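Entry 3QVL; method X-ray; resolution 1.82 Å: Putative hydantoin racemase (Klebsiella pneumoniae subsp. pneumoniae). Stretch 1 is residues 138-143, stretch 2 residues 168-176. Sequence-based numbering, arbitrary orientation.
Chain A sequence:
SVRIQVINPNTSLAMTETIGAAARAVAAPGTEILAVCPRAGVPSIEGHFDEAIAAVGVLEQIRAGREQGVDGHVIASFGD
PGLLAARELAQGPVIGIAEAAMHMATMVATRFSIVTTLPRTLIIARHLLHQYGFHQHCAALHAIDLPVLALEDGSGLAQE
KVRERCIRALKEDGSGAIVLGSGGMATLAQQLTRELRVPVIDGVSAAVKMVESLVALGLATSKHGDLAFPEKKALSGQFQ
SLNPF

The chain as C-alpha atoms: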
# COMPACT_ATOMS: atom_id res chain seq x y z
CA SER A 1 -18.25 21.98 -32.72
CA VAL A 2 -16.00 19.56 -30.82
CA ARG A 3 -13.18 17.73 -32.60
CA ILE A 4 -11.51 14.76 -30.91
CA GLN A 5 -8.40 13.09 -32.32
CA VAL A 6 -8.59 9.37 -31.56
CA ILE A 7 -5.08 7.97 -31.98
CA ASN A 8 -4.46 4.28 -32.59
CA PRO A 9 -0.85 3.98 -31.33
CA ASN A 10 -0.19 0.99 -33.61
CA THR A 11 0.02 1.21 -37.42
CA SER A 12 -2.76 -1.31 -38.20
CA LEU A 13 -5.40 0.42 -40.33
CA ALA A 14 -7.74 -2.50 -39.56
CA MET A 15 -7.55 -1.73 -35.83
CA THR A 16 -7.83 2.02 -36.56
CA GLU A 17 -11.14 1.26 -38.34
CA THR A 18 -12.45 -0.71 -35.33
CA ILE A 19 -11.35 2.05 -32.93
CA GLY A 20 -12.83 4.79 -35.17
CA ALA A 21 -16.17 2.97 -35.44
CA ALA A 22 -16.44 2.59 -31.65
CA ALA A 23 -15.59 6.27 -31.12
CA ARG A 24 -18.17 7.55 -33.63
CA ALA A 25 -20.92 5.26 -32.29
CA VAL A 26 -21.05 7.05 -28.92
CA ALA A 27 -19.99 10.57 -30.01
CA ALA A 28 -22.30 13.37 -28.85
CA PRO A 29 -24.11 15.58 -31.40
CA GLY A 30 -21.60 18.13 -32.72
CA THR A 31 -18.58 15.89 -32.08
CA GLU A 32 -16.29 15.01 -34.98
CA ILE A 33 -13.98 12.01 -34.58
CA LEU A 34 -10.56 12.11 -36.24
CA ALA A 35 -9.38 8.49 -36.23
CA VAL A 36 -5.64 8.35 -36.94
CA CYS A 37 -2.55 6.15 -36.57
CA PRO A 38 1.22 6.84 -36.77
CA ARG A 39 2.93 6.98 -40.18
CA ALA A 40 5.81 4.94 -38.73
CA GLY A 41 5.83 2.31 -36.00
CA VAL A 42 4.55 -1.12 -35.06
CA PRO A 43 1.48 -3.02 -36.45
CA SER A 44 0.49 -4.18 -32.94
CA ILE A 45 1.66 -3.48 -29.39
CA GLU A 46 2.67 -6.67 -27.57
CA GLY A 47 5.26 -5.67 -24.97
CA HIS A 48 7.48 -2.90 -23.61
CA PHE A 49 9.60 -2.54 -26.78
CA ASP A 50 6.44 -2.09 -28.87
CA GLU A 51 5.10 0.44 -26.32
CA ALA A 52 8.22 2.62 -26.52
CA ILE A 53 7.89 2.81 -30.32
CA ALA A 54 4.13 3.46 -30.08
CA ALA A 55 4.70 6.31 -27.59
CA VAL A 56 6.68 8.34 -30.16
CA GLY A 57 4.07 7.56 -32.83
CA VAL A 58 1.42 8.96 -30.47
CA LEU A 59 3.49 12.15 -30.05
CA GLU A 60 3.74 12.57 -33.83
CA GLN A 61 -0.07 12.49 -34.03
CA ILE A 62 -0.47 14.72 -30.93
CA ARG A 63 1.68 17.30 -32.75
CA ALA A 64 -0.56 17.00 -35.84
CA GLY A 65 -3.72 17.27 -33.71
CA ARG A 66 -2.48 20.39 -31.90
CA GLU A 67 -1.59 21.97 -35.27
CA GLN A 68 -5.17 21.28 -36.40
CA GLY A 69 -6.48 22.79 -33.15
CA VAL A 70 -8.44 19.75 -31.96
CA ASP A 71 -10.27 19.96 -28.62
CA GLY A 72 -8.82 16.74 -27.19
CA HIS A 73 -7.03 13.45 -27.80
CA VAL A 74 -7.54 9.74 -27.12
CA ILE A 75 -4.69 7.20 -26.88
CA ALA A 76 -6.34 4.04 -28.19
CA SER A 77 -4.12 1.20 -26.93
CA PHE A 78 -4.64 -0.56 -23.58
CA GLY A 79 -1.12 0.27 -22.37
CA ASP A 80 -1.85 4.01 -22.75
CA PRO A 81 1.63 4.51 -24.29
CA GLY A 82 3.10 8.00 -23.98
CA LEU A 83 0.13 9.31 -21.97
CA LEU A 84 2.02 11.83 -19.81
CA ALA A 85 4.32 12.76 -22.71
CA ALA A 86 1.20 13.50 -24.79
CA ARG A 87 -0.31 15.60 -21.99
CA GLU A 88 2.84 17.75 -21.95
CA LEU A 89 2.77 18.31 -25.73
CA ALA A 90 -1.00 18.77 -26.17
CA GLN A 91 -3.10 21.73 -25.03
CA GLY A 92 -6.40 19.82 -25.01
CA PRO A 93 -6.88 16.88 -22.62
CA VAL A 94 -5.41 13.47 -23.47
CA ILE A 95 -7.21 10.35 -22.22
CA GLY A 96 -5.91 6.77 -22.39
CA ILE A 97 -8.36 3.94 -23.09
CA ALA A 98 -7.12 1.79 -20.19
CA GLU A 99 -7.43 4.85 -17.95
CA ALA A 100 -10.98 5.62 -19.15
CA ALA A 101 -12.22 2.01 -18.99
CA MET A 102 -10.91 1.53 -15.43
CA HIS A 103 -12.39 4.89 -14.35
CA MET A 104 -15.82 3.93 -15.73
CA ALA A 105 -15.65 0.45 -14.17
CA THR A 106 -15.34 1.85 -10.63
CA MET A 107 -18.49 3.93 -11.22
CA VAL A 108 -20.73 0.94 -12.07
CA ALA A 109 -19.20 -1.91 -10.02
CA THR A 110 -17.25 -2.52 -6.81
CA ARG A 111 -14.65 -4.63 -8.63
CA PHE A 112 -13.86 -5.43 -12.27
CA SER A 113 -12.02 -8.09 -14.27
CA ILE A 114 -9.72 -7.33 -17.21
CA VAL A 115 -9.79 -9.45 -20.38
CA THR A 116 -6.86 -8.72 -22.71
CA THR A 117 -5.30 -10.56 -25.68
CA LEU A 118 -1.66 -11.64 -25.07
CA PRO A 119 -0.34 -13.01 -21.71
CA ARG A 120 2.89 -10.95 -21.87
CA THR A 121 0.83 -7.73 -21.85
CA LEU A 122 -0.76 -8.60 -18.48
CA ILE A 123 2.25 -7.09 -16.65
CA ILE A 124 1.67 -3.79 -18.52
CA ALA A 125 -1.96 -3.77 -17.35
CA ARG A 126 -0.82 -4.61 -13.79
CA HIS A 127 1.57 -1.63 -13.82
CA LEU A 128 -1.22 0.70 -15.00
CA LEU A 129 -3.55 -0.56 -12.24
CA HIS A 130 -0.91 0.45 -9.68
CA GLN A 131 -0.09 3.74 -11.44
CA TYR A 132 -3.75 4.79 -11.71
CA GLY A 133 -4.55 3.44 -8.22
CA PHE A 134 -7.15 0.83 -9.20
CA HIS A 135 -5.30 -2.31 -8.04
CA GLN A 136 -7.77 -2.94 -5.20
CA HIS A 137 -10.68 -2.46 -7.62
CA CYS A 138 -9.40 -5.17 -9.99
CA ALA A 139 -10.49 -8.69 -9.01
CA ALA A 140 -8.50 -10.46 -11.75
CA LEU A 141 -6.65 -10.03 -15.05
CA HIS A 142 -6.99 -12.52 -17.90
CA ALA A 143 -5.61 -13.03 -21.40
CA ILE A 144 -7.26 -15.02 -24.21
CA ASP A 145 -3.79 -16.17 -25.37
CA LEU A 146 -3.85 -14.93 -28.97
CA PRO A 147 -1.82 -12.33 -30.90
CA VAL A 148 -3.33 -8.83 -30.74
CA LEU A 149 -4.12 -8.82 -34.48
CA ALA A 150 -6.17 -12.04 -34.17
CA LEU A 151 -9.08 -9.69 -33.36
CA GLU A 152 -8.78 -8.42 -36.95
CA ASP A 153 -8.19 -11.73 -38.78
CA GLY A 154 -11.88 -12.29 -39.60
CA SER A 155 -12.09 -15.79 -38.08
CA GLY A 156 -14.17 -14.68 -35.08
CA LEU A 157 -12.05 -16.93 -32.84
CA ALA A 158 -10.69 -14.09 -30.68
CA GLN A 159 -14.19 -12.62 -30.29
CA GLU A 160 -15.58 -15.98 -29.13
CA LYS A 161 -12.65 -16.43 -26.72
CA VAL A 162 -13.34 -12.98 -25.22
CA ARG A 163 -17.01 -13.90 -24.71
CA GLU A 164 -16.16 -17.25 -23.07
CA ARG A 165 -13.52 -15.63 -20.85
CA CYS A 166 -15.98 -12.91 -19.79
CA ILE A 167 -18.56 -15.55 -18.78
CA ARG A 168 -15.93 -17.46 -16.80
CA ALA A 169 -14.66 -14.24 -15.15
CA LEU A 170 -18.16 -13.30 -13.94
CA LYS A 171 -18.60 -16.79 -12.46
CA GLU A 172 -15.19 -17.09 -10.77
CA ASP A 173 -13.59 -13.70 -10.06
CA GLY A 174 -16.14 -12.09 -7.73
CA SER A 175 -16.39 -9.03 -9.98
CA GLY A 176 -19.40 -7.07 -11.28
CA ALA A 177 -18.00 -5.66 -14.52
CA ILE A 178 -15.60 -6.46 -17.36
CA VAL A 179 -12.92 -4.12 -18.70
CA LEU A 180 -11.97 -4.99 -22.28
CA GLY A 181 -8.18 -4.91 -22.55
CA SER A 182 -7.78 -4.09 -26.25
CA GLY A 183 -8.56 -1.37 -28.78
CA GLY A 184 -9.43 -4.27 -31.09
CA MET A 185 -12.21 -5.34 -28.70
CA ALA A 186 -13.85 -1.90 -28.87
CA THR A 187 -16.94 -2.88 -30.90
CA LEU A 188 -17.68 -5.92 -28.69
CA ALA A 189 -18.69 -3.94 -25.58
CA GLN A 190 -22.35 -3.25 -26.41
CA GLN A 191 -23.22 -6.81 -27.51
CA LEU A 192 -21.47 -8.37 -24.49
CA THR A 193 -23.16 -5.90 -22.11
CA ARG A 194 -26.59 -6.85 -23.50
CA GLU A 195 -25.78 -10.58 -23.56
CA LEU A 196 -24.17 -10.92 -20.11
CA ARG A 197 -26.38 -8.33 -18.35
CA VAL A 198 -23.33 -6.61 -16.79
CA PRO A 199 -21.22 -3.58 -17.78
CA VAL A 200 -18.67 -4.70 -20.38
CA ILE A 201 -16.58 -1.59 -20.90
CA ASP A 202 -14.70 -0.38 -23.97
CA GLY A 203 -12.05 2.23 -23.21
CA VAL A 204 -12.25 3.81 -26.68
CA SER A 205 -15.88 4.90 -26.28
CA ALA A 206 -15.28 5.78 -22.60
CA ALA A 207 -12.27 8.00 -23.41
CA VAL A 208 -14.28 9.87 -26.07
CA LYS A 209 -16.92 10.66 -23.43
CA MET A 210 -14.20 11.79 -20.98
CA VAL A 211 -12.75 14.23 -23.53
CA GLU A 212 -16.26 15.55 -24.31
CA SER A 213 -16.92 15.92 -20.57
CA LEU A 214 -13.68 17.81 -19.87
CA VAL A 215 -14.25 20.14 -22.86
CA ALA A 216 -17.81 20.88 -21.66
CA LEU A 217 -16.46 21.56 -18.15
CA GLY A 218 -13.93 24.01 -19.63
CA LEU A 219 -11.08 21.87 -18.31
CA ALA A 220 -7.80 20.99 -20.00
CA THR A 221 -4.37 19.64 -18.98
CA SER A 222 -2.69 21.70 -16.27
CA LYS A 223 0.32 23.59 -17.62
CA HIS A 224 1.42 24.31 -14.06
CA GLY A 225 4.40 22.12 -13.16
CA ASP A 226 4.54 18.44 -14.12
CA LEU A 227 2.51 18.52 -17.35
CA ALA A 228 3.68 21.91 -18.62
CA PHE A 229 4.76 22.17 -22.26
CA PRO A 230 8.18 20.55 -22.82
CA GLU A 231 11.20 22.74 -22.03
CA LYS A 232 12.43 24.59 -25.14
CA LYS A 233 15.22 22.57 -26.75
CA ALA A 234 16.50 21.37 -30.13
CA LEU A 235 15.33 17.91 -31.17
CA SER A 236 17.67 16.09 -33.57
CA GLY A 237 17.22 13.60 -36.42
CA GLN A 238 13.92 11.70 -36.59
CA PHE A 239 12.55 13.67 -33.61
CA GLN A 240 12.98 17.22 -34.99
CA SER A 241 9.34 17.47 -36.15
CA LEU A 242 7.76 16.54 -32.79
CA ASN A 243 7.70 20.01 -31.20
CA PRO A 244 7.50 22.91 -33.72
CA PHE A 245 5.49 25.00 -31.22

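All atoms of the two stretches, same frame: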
# COMPACT_ATOMS: atom_id res chain seq x y z
N CYS A 138 -9.51 -4.12 -8.98
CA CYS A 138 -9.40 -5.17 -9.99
C CYS A 138 -9.34 -6.55 -9.35
O CYS A 138 -8.36 -6.88 -8.66
CB CYS A 138 -8.19 -4.94 -10.89
SG CYS A 138 -8.06 -6.13 -12.25
N ALA A 139 -10.38 -7.34 -9.57
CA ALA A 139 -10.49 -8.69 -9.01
C ALA A 139 -9.52 -9.66 -9.66
O ALA A 139 -8.90 -10.48 -8.97
CB ALA A 139 -11.92 -9.20 -9.13
N ALA A 140 -9.38 -9.58 -10.99
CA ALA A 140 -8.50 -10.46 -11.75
C ALA A 140 -8.16 -9.89 -13.13
O ALA A 140 -8.89 -9.05 -13.66
CB ALA A 140 -9.14 -11.85 -11.89
N LEU A 141 -7.05 -10.37 -13.69
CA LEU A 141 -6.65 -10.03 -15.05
C LEU A 141 -6.49 -11.32 -15.84
O LEU A 141 -5.88 -12.28 -15.37
CB LEU A 141 -5.33 -9.25 -15.05
CG LEU A 141 -5.24 -7.88 -14.37
CD1 LEU A 141 -4.88 -8.03 -12.90
CD2 LEU A 141 -4.18 -7.04 -15.08
N HIS A 142 -7.05 -11.33 -17.05
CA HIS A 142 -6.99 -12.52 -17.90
C HIS A 142 -6.56 -12.17 -19.32
O HIS A 142 -6.79 -11.05 -19.80
CB HIS A 142 -8.36 -13.20 -17.96
CG HIS A 142 -8.99 -13.44 -16.63
ND1 HIS A 142 -8.46 -14.29 -15.68
CD2 HIS A 142 -10.13 -12.94 -16.08
CE1 HIS A 142 -9.23 -14.30 -14.61
NE2 HIS A 142 -10.25 -13.49 -14.83
N ALA A 143 -5.95 -13.14 -19.99
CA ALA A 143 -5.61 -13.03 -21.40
C ALA A 143 -6.21 -14.22 -22.16
O ALA A 143 -6.24 -15.33 -21.64
CB ALA A 143 -4.11 -12.98 -21.59
N ARG A 168 -16.69 -16.77 -17.83
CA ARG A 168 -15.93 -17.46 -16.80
C ARG A 168 -15.45 -16.50 -15.70
O ARG A 168 -15.43 -16.87 -14.52
CB ARG A 168 -14.74 -18.22 -17.40
CG ARG A 168 -14.16 -19.27 -16.47
CD ARG A 168 -13.55 -20.44 -17.24
NE ARG A 168 -12.17 -20.18 -17.66
CZ ARG A 168 -11.10 -20.40 -16.90
NH1 ARG A 168 -11.22 -20.87 -15.66
NH2 ARG A 168 -9.89 -20.15 -17.38
N ALA A 169 -15.09 -15.28 -16.10
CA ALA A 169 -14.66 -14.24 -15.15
C ALA A 169 -15.79 -13.85 -14.20
O ALA A 169 -15.57 -13.72 -12.99
CB ALA A 169 -14.16 -13.02 -15.91
N LEU A 170 -16.99 -13.68 -14.74
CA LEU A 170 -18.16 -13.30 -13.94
C LEU A 170 -18.61 -14.40 -12.98
O LEU A 170 -19.26 -14.12 -11.97
CB LEU A 170 -19.32 -12.88 -14.85
CG LEU A 170 -19.14 -11.64 -15.72
CD1 LEU A 170 -20.20 -11.61 -16.81
CD2 LEU A 170 -19.16 -10.35 -14.90
N LYS A 171 -18.26 -15.64 -13.30
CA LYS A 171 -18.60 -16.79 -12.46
C LYS A 171 -17.57 -17.00 -11.35
O LYS A 171 -17.92 -17.39 -10.23
CB LYS A 171 -18.73 -18.05 -13.32
CG LYS A 171 -19.39 -19.23 -12.61
N GLU A 172 -16.30 -16.72 -11.65
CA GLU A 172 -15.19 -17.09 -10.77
C GLU A 172 -14.55 -15.95 -9.97
O GLU A 172 -14.18 -16.13 -8.81
CB GLU A 172 -14.09 -17.81 -11.56
CG GLU A 172 -14.50 -19.16 -12.14
CD GLU A 172 -13.42 -19.77 -13.04
OE1 GLU A 172 -12.37 -19.13 -13.24
OE2 GLU A 172 -13.64 -20.89 -13.54
N ASP A 173 -14.43 -14.78 -10.60
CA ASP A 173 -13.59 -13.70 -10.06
C ASP A 173 -14.15 -12.94 -8.87
O ASP A 173 -13.40 -12.38 -8.07
CB ASP A 173 -13.22 -12.71 -11.17
CG ASP A 173 -12.42 -13.34 -12.29
OD1 ASP A 173 -12.06 -14.53 -12.20
OD2 ASP A 173 -12.16 -12.64 -13.29
N GLY A 174 -15.48 -12.91 -8.75
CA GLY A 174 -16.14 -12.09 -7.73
C GLY A 174 -16.15 -10.62 -8.13
O GLY A 174 -15.99 -9.73 -7.29
N SER A 175 -16.33 -10.38 -9.43
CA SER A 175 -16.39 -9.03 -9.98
C SER A 175 -17.77 -8.76 -10.58
O SER A 175 -18.52 -9.69 -10.89
CB SER A 175 -15.30 -8.82 -11.03
OG SER A 175 -15.40 -9.78 -12.07
N GLY A 176 -18.10 -7.48 -10.75
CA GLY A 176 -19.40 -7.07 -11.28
C GLY A 176 -19.37 -6.51 -12.68
O GLY A 176 -20.41 -6.32 -13.31
O HOH W 1 -10.72 -12.65 -7.83

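The contact joins strand 138-143 to the last part of a helix and the loop that follows it, and it is small: 209 Å² is buried, both sides summed. Along the strand the CA-to-CB bonds of Ala 139, Ala 140 and His 142 point toward stretch 2, whereas those of Cys 138 and Leu 141 point away; neither of the latter two side chains makes contact with it.

Stretch 2 opens in helix with Arg 168, which makes no contact with the strand. Its side chain runs along its own helix instead, where NH1 of Arg 168 lies 3.2 Å from OE1 of Glu 172 in a salt bridge and donates a hydrogen bond to OE2 of the same residue, also at 3.2 Å. One helical turn separates the two residues, the usual spacing for such a pair.

Ala 169 is the first residue to meet the strand. Its CB points toward stretch 1 and lies 4.0 Å from CD2 of His 142, a van der Waals distance, with the methyl placed obliquely to the imidazole ring. O of Ala 169 accepts a hydrogen bond from N of Asp 173 at 2.9 Å, the i to i+4 pattern of a helix. The next two residues, Leu 170 and Lys 171, lie out of reach of the strand; the Lys 171 side chain is modelled only as far as CG. Glu 172 has a CA-to-CB bond pointing sideways, and although the end of its side chain comes nearer, its OE1 stays 5.9 Å from CE1 of His 142.

Asp 173 is the centre of the contact, with 63 Å² covered by the strand. With chi1 at -61° (m), its carboxylate reaches the imidazole of His 142: NE2 of His 142 donates to OD2 of Asp 173 at 2.6 Å with an N-H...acceptor angle of 166°. The bond is therefore short and nearly linear, and OD2 sits at the ring edge, near the ring plane, where an N-H bond of imidazole points. The same OD2 lies 3.4 Å from CB of Ala 140, so this methyl packs beside the hydrogen-bonded oxygen.

The backbone of Asp 173 contributes as well. Its CA is 6.0 Å from CA of Ala 139, the closest approach of the two stretches by this measure, and its O lies 3.7 Å from CB of Ala 139. Water 1 joins the two backbones, its O donating to O of Asp 173 at 2.7 Å and to O of Ala 139 at 3.1 Å; a water can bridge two carbonyls in this way because it has two protons to give.

Gly 174 leaves helical geometry with phi at 76°, a positive value that by itself favours glycine, and barely touches the strand. Ser 175 returns to it: its CB is 3.9 Å from CB of Ala 139, a nonpolar contact, while its OG is hydrogen-bonded elsewhere in the structure. Gly 176 lies beyond reach, and the contact ends there.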